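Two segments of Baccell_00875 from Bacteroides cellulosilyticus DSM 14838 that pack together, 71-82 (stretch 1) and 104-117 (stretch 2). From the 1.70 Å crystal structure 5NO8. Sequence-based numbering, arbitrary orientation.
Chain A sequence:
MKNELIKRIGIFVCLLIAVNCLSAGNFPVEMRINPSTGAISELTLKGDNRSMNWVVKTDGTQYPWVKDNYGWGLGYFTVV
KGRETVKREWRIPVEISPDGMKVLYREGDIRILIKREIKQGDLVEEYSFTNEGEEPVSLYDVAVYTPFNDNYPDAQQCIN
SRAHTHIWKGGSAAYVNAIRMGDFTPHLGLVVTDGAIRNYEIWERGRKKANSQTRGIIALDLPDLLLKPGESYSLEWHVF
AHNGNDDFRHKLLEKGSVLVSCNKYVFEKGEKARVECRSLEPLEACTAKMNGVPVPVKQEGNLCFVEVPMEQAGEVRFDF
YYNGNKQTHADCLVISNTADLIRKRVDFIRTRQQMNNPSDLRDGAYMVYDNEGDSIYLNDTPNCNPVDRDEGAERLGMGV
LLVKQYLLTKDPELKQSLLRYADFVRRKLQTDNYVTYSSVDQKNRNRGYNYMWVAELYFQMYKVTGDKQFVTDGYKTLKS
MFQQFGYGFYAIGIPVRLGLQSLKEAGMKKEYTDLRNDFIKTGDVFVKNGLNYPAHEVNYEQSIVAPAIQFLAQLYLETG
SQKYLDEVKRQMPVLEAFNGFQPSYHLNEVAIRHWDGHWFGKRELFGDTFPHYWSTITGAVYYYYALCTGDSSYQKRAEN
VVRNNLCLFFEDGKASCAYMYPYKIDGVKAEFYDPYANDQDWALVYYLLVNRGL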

ATOM      1  N   GLY A  71     -22.257   9.927   6.133  1.00 15.47           N
ATOM      2  CA  GLY A  71     -23.015   9.284   5.073  1.00 14.51           C
ATOM      3  C   GLY A  71     -22.524   9.635   3.673  1.00 14.13           C
ATOM      4  O   GLY A  71     -22.152  10.769   3.404  1.00 15.27           O
ATOM      5  N   TRP A  72     -22.548   8.648   2.795  1.00 14.11           N
ATOM      6  CA  TRP A  72     -22.185   8.829   1.383  1.00 14.07           C
ATOM      7  C   TRP A  72     -22.981   9.966   0.779  1.00 14.20           C
ATOM      8  O   TRP A  72     -24.239   9.984   0.824  1.00 15.52           O
ATOM      9  CB  TRP A  72     -22.474   7.541   0.609  1.00 14.14           C
ATOM     10  CG  TRP A  72     -22.201   7.617  -0.834  1.00 14.88           C
ATOM     11  CD1 TRP A  72     -22.870   8.370  -1.751  1.00 15.36           C
ATOM     12  CD2 TRP A  72     -21.221   6.892  -1.557  1.00 16.12           C
ATOM     13  NE1 TRP A  72     -22.362   8.169  -2.998  1.00 16.46           N
ATOM     14  CE2 TRP A  72     -21.359   7.246  -2.910  1.00 16.08           C
ATOM     15  CE3 TRP A  72     -20.248   5.952  -1.203  1.00 16.45           C
ATOM     16  CZ2 TRP A  72     -20.518   6.748  -3.901  1.00 16.52           C
ATOM     17  CZ3 TRP A  72     -19.435   5.435  -2.201  1.00 16.89           C
ATOM     18  CH2 TRP A  72     -19.566   5.839  -3.520  1.00 16.74           C
ATOM     19  N   GLY A  73     -22.286  10.936   0.195  1.00 12.86           N
ATOM     20  CA  GLY A  73     -22.979  12.045  -0.445  1.00 13.70           C
ATOM     21  C   GLY A  73     -23.061  13.303   0.387  1.00 13.56           C
ATOM     22  O   GLY A  73     -23.374  14.382  -0.151  1.00 15.52           O
ATOM     23  N   LEU A  74     -22.792  13.187   1.685  1.00 12.89           N
ATOM     24  CA  LEU A  74     -22.572  14.323   2.527  1.00 12.30           C
ATOM     25  C   LEU A  74     -21.146  14.807   2.305  1.00 12.36           C
ATOM     26  O   LEU A  74     -20.364  14.171   1.595  1.00 12.70           O
ATOM     27  CB  LEU A  74     -22.851  14.023   3.988  1.00 12.55           C
ATOM     28  CG  LEU A  74     -24.266  13.480   4.250  1.00 13.36           C
ATOM     29  CD1 LEU A  74     -24.420  13.288   5.746  1.00 14.12           C
ATOM     30  CD2 LEU A  74     -25.360  14.362   3.654  1.00 13.95           C
ATOM     31  N   GLY A  75     -20.828  15.965   2.844  1.00 11.66           N
ATOM     32  CA  GLY A  75     -19.489  16.517   2.596  1.00 12.12           C
ATOM     33  C   GLY A  75     -19.274  17.820   3.289  1.00 12.42           C
ATOM     34  O   GLY A  75     -20.005  18.173   4.221  1.00 12.17           O
ATOM     35  N   TYR A  76     -18.254  18.534   2.834  1.00 12.18           N
ATOM     36  CA  TYR A  76     -17.810  19.756   3.475  1.00 12.25           C
ATOM     37  C   TYR A  76     -17.007  20.637   2.542  1.00 12.43           C
ATOM     38  O   TYR A  76     -16.562  20.213   1.487  1.00 12.30           O
ATOM     39  CB  TYR A  76     -16.981  19.416   4.742  1.00 12.07           C
ATOM     40  CG  TYR A  76     -15.809  18.493   4.473  1.00 12.53           C
ATOM     41  CD1 TYR A  76     -14.601  18.992   4.023  1.00 12.68           C
ATOM     42  CD2 TYR A  76     -15.918  17.112   4.666  1.00 13.00           C
ATOM     43  CE1 TYR A  76     -13.536  18.140   3.778  1.00 12.60           C
ATOM     44  CE2 TYR A  76     -14.860  16.243   4.398  1.00 12.85           C
ATOM     45  CZ  TYR A  76     -13.661  16.778   3.972  1.00 13.19           C
ATOM     46  OH  TYR A  76     -12.612  15.947   3.717  1.00 12.90           O
ATOM     47  N   PHE A  77     -16.844  21.891   2.943  1.00 12.09           N
ATOM     48  CA  PHE A  77     -16.023  22.834   2.208  1.00 12.97           C
ATOM     49  C   PHE A  77     -15.707  23.980   3.134  1.00 12.34           C
ATOM     50  O   PHE A  77     -16.418  24.226   4.126  1.00 11.31           O
ATOM     51  CB  PHE A  77     -16.729  23.341   0.939  1.00 14.36           C
ATOM     52  CG  PHE A  77     -18.057  23.994   1.211  1.00 16.48           C
ATOM     53  CD1 PHE A  77     -18.118  25.303   1.642  1.00 17.88           C
ATOM     54  CD2 PHE A  77     -19.238  23.286   1.081  1.00 20.22           C
ATOM     55  CE1 PHE A  77     -19.339  25.916   1.917  1.00 19.78           C
ATOM     56  CE2 PHE A  77     -20.455  23.904   1.351  1.00 20.42           C
ATOM     57  CZ  PHE A  77     -20.499  25.207   1.772  1.00 19.58           C
ATOM     58  N   THR A  78     -14.630  24.671   2.821  1.00 11.32           N
ATOM     59  CA  THR A  78     -14.281  25.897   3.501  1.00 11.81           C
ATOM     60  C   THR A  78     -14.555  27.044   2.566  1.00 11.66           C
ATOM     61  O   THR A  78     -13.935  27.136   1.509  1.00 11.79           O
ATOM     62  CB  THR A  78     -12.819  25.862   3.950  1.00 12.45           C
ATOM     63  OG1 THR A  78     -12.647  24.782   4.874  1.00 12.64           O
ATOM     64  CG2 THR A  78     -12.411  27.179   4.603  1.00 12.88           C
ATOM     65  N   VAL A  79     -15.419  27.964   2.972  1.00 11.84           N
ATOM     66  CA  VAL A  79     -15.803  29.079   2.136  1.00 12.46           C
ATOM     67  C   VAL A  79     -15.081  30.334   2.616  1.00 12.70           C
ATOM     68  O   VAL A  79     -15.030  30.644   3.810  1.00 11.93           O
ATOM     69  CB  VAL A  79     -17.330  29.255   1.991  1.00 14.41           C
ATOM     70  CG1 VAL A  79     -18.022  29.386   3.297  1.00 15.87           C
ATOM     71  CG2 VAL A  79     -17.654  30.450   1.105  1.00 14.85           C
ATOM     72  N   VAL A  80     -14.498  31.021   1.659  1.00 11.79           N
ATOM     73  CA  VAL A  80     -13.713  32.206   1.922  1.00 12.44           C
ATOM     74  C   VAL A  80     -14.219  33.379   1.106  1.00 13.27           C
ATOM     75  O   VAL A  80     -14.355  33.293  -0.121  1.00 13.18           O
ATOM     76  CB  VAL A  80     -12.239  31.952   1.563  1.00 12.43           C
ATOM     77  CG1 VAL A  80     -11.428  33.234   1.726  1.00 12.22           C
ATOM     78  CG2 VAL A  80     -11.667  30.852   2.440  1.00 12.08           C
ATOM     79  N   LYS A  81     -14.497  34.490   1.795  1.00 14.63           N
ATOM     80  CA  LYS A  81     -14.922  35.746   1.199  1.00 16.30           C
ATOM     81  C   LYS A  81     -14.114  36.800   1.900  1.00 15.05           C
ATOM     82  O   LYS A  81     -14.406  37.141   3.051  1.00 14.82           O
ATOM     83  CB  LYS A  81     -16.409  36.025   1.458  1.00 19.65           C
ATOM     84  CG  LYS A  81     -17.380  35.159   0.703  1.00 23.92           C
ATOM     85  CD  LYS A  81     -18.801  35.738   0.744  1.00 28.24           C
ATOM     86  CE  LYS A  81     -19.346  35.873   2.146  1.00 30.85           C
ATOM     87  NZ  LYS A  81     -20.841  35.969   2.156  1.00 30.25           N
ATOM     88  N   GLY A  82     -13.061  37.270   1.254  1.00 13.56           N
ATOM     89  CA  GLY A  82     -12.113  38.178   1.922  1.00 13.92           C
ATOM     90  C   GLY A  82     -11.535  37.533   3.175  1.00 13.34           C
ATOM     91  O   GLY A  82     -11.134  36.358   3.157  1.00 13.03           O
ATOM     92  N   LEU A 104     -31.352  18.632  -1.776  1.00 14.92           N
ATOM     93  CA  LEU A 104     -30.864  19.986  -1.857  1.00 14.71           C
ATOM     94  C   LEU A 104     -30.436  20.457  -0.485  1.00 14.52           C
ATOM     95  O   LEU A 104     -31.199  20.363   0.492  1.00 13.34           O
ATOM     96  CB  LEU A 104     -31.963  20.880  -2.433  1.00 16.33           C
ATOM     97  CG  LEU A 104     -31.678  22.342  -2.682  1.00 18.90           C
ATOM     98  CD1 LEU A 104     -30.530  22.482  -3.650  1.00 20.91           C
ATOM     99  CD2 LEU A 104     -32.938  23.060  -3.194  1.00 20.73           C
ATOM    100  N   TYR A 105     -29.222  20.999  -0.414  1.00 13.36           N
ATOM    101  CA  TYR A 105     -28.655  21.571   0.812  1.00 13.99           C
ATOM    102  C   TYR A 105     -28.304  22.997   0.512  1.00 14.36           C
ATOM    103  O   TYR A 105     -27.968  23.334  -0.634  1.00 15.49           O
ATOM    104  CB  TYR A 105     -27.360  20.829   1.242  1.00 14.35           C
ATOM    105  CG  TYR A 105     -27.467  19.340   1.356  1.00 14.37           C
ATOM    106  CD1 TYR A 105     -27.405  18.535   0.210  1.00 14.48           C
ATOM    107  CD2 TYR A 105     -27.684  18.707   2.585  1.00 14.02           C
ATOM    108  CE1 TYR A 105     -27.515  17.165   0.290  1.00 14.98           C
ATOM    109  CE2 TYR A 105     -27.810  17.309   2.676  1.00 14.22           C
ATOM    110  CZ  TYR A 105     -27.746  16.548   1.525  1.00 14.54           C
ATOM    111  OH  TYR A 105     -27.857  15.175   1.552  1.00 14.69           O
ATOM    112  N   ARG A 106     -28.330  23.848   1.536  1.00 14.03           N
ATOM    113  CA  ARG A 106     -27.931  25.236   1.400  1.00 14.53           C
ATOM    114  C   ARG A 106     -27.123  25.589   2.630  1.00 15.15           C
ATOM    115  O   ARG A 106     -27.639  25.579   3.749  1.00 14.80           O
ATOM    116  CB  ARG A 106     -29.124  26.175   1.218  1.00 15.38           C
ATOM    117  CG  ARG A 106     -28.784  27.650   1.108  1.00 16.09           C
ATOM    118  CD  ARG A 106     -28.016  28.027  -0.171  1.00 15.72           C
ATOM    119  NE  ARG A 106     -27.814  29.457  -0.178  1.00 16.35           N
ATOM    120  CZ  ARG A 106     -28.645  30.365  -0.689  1.00 16.28           C
ATOM    121  NH1 ARG A 106     -29.717  30.005  -1.357  1.00 17.03           N
ATOM    122  NH2 ARG A 106     -28.348  31.652  -0.583  1.00 18.18           N
ATOM    123  N   GLU A 107     -25.850  25.877   2.399  1.00 15.45           N
ATOM    124  CA  GLU A 107     -24.897  26.104   3.477  1.00 16.20           C
ATOM    125  C   GLU A 107     -24.251  27.445   3.202  1.00 15.44           C
ATOM    126  O   GLU A 107     -23.342  27.573   2.347  1.00 14.48           O
ATOM    127  CB  GLU A 107     -23.864  24.979   3.528  1.00 17.43           C
ATOM    128  CG  GLU A 107     -24.433  23.576   3.770  1.00 19.42           C
ATOM    129  CD  GLU A 107     -25.166  23.403   5.083  1.00 22.26           C
ATOM    130  OE1 GLU A 107     -24.807  24.087   6.068  1.00 23.78           O
ATOM    131  OE2 GLU A 107     -26.087  22.540   5.126  1.00 25.90           O
ATOM    132  N   GLY A 108     -24.759  28.467   3.887  1.00 15.89           N
ATOM    133  CA  GLY A 108     -24.309  29.831   3.631  1.00 16.84           C
ATOM    134  C   GLY A 108     -24.709  30.215   2.218  1.00 16.51           C
ATOM    135  O   GLY A 108     -25.859  30.005   1.800  1.00 16.72           O
ATOM    136  N   ASP A 109     -23.749  30.752   1.466  1.00 17.28           N
ATOM    137  CA  ASP A 109     -23.976  31.115   0.067  1.00 17.77           C
ATOM    138  C   ASP A 109     -24.073  29.912  -0.880  1.00 17.25           C
ATOM    139  O   ASP A 109     -24.444  30.075  -2.026  1.00 16.57           O
ATOM    140  CB  ASP A 109     -22.814  31.979  -0.453  1.00 19.63           C
ATOM    141  CG  ASP A 109     -22.721  33.325   0.235  1.00 22.21           C
ATOM    142  OD1 ASP A 109     -23.785  33.951   0.443  1.00 22.65           O
ATOM    143  OD2 ASP A 109     -21.583  33.748   0.556  1.00 23.05           O
ATOM    144  N   ILE A 110     -23.701  28.731  -0.413  1.00 16.00           N
ATOM    145  CA  ILE A 110     -23.516  27.591  -1.320  1.00 15.61           C
ATOM    146  C   ILE A 110     -24.709  26.656  -1.331  1.00 14.60           C
ATOM    147  O   ILE A 110     -25.081  26.089  -0.314  1.00 14.03           O
ATOM    148  CB  ILE A 110     -22.236  26.806  -0.988  1.00 15.41           C
ATOM    149  CG1 ILE A 110     -21.019  27.751  -0.923  1.00 16.68           C
ATOM    150  CG2 ILE A 110     -21.987  25.714  -2.014  1.00 15.95           C
ATOM    151  CD1 ILE A 110     -20.832  28.542  -2.194  1.00 17.15           C
ATOM    152  N   ARG A 111     -25.253  26.463  -2.520  1.00 14.94           N
ATOM    153  CA  ARG A 111     -26.284  25.470  -2.771  1.00 16.02           C
ATOM    154  C   ARG A 111     -25.606  24.200  -3.247  1.00 15.62           C
ATOM    155  O   ARG A 111     -24.808  24.274  -4.205  1.00 15.77           O
ATOM    156  CB  ARG A 111     -27.186  26.016  -3.857  1.00 17.92           C
ATOM    157  CG  ARG A 111     -28.401  25.203  -4.212  1.00 20.35           C
ATOM    158  CD  ARG A 111     -29.123  26.000  -5.308  1.00 22.44           C
ATOM    159  NE  ARG A 111     -30.449  25.520  -5.666  1.00 26.06           N
ATOM    160  CZ  ARG A 111     -30.747  24.745  -6.721  1.00 27.21           C
ATOM    161  NH1 ARG A 111     -32.025  24.412  -6.948  1.00 25.47           N
ATOM    162  NH2 ARG A 111     -29.789  24.265  -7.524  1.00 26.42           N
ATOM    163  N   ILE A 112     -25.912  23.080  -2.603  1.00 13.90           N
ATOM    164  CA  ILE A 112     -25.430  21.762  -3.015  1.00 14.54           C
ATOM    165  C   ILE A 112     -26.632  20.949  -3.447  1.00 14.61           C
ATOM    166  O   ILE A 112     -27.505  20.653  -2.630  1.00 14.06           O
ATOM    167  CB  ILE A 112     -24.678  21.005  -1.905  1.00 15.27           C
ATOM    168  CG1 ILE A 112     -23.561  21.864  -1.281  1.00 16.75           C
ATOM    169  CG2 ILE A 112     -24.076  19.736  -2.466  1.00 16.58           C
ATOM    170  CD1 ILE A 112     -23.944  22.581  -0.001  1.00 17.46           C
ATOM    171  N   LEU A 113     -26.705  20.632  -4.728  1.00 13.85           N
ATOM    172  CA  LEU A 113     -27.834  19.817  -5.236  1.00 14.82           C
ATOM    173  C   LEU A 113     -27.282  18.476  -5.655  1.00 14.73           C
ATOM    174  O   LEU A 113     -26.334  18.435  -6.438  1.00 14.83           O
ATOM    175  CB  LEU A 113     -28.507  20.483  -6.415  1.00 16.24           C
ATOM    176  CG  LEU A 113     -29.661  19.749  -7.123  1.00 19.01           C
ATOM    177  CD1 LEU A 113     -30.834  19.572  -6.168  1.00 20.13           C
ATOM    178  CD2 LEU A 113     -30.081  20.515  -8.366  1.00 21.12           C
ATOM    179  N   ILE A 114     -27.873  17.399  -5.144  1.00 14.50           N
ATOM    180  CA  ILE A 114     -27.573  16.060  -5.602  1.00 15.90           C
ATOM    181  C   ILE A 114     -28.744  15.480  -6.372  1.00 16.70           C
ATOM    182  O   ILE A 114     -29.840  15.404  -5.830  1.00 16.21           O
ATOM    183  CB  ILE A 114     -27.249  15.110  -4.444  1.00 17.12           C
ATOM    184  CG1 ILE A 114     -26.222  15.749  -3.513  1.00 18.83           C
ATOM    185  CG2 ILE A 114     -26.731  13.788  -5.003  1.00 18.28           C
ATOM    186  CD1 ILE A 114     -25.928  14.957  -2.258  1.00 19.55           C
ATOM    187  N   LYS A 115     -28.504  15.062  -7.615  1.00 16.68           N
ATOM    188  CA  LYS A 115     -29.514  14.379  -8.448  1.00 17.93           C
ATOM    189  C   LYS A 115     -29.008  12.977  -8.712  1.00 17.86           C
ATOM    190  O   LYS A 115     -27.917  12.819  -9.257  1.00 17.27           O
ATOM    191  CB  LYS A 115     -29.725  15.149  -9.767  1.00 20.81           C
ATOM    192  CG  LYS A 115     -30.369  16.536  -9.575  1.00 23.72           C
ATOM    193  CD  LYS A 115     -30.680  17.263 -10.886  1.00 29.02           C
ATOM    194  CE  LYS A 115     -29.489  18.096 -11.372  1.00 32.84           C
ATOM    195  NZ  LYS A 115     -29.767  18.697 -12.689  1.00 38.62           N
ATOM    196  N   ARG A 116     -29.790  11.978  -8.309  1.00 16.46           N
ATOM    197  CA  ARG A 116     -29.451  10.581  -8.516  1.00 17.07           C
ATOM    198  C   ARG A 116     -30.394   9.916  -9.502  1.00 17.88           C
ATOM    199  O   ARG A 116     -31.597  10.174  -9.480  1.00 17.03           O
ATOM    200  CB  ARG A 116     -29.545   9.819  -7.219  1.00 17.56           C
ATOM    201  CG  ARG A 116     -28.581  10.310  -6.170  1.00 18.27           C
ATOM    202  CD  ARG A 116     -28.922   9.744  -4.810  1.00 18.63           C
ATOM    203  NE  ARG A 116     -27.981  10.248  -3.814  1.00 18.23           N
ATOM    204  CZ  ARG A 116     -28.284  10.678  -2.597  1.00 18.77           C
ATOM    205  NH1 ARG A 116     -29.535  10.706  -2.157  1.00 18.74           N
ATOM    206  NH2 ARG A 116     -27.303  11.081  -1.786  1.00 19.34           N
ATOM    207  N   GLU A 117     -29.839   9.066 -10.349  1.00 18.35           N
ATOM    208  CA  GLU A 117     -30.661   8.220 -11.205  1.00 21.79           C
ATOM    209  C   GLU A 117     -30.018   6.878 -11.425  1.00 21.96           C
ATOM    210  O   GLU A 117     -28.811   6.753 -11.361  1.00 20.14           O
ATOM    211  CB  GLU A 117     -31.147   8.924 -12.476  1.00 27.24           C
ATOM    212  CG  GLU A 117     -30.197   9.269 -13.576  1.00 34.52           C
ATOM    213  CD  GLU A 117     -30.940   9.941 -14.750  1.00 40.28           C
ATOM    214  OE1 GLU A 117     -31.795   9.292 -15.412  1.00 45.97           O
ATOM    215  OE2 GLU A 117     -30.678  11.130 -15.015  1.00 47.37           O
TER

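Phe77 is the anchor of this contact. Its CA-to-CB bond points toward the second stretch, and with chi1 at 57° (p) the ring reaches the last pair of the hairpin, Glu107 and Ile110, beside its turn. Atom CZ of Phe77 lies 3.6 Å from CB of Ile110, while CE2 of Phe77 sits 4.0 Å from CD1 of Ile112. The ring edge also meets backbone: CZ of Phe77 is 3.7 Å from O of Glu107, a carbonyl already engaged by the amide of Ile110.

That receiving surface is built by the hairpin itself. Residues 104-107 and 110-117 pair through backbone hydrogen bonds between Tyr105 and Ile112 and between Glu107 and Ile110, closed by a type II' turn. Alternation turns the CA-to-CB bonds of Tyr105, Glu107, Ile110, Ile112 and Ile114 toward stretch 1, although the end of Glu107 leads away, whereas those of Arg106 and Arg111 point away. No backbone hydrogen bond joins the two stretches, so side chains carry the packing.

Toward the start of stretch 1, Leu74 starts sideways but its end closes in, placing CD2 of Leu74 3.9 Å from CZ of Tyr105; the hydroxyl of Tyr105 is satisfied elsewhere in the structure. Leu74 closes a type II turn that begins at Gly71, and within it O of Gly73 lies 3.4 Å from CD1 of Ile114. Glycine suits position 73 twice over. Its backbone angles would jam a CB against the preceding carbonyl, and that CB would also fall 3.1 Å from NH2 of Arg116.

At the other end, the polar edge is a single salt bridge. The side chain of Lys81 reaches across to the hairpin turn, where its NZ donates a hydrogen bond to OD2 of Asp109 at 2.8 Å. The rule is economical: the Phe77 ring against aliphatic side chains and a carbonyl, a second apolar pairing of Leu74 with Tyr105, and one charge pair at the partly exposed margin.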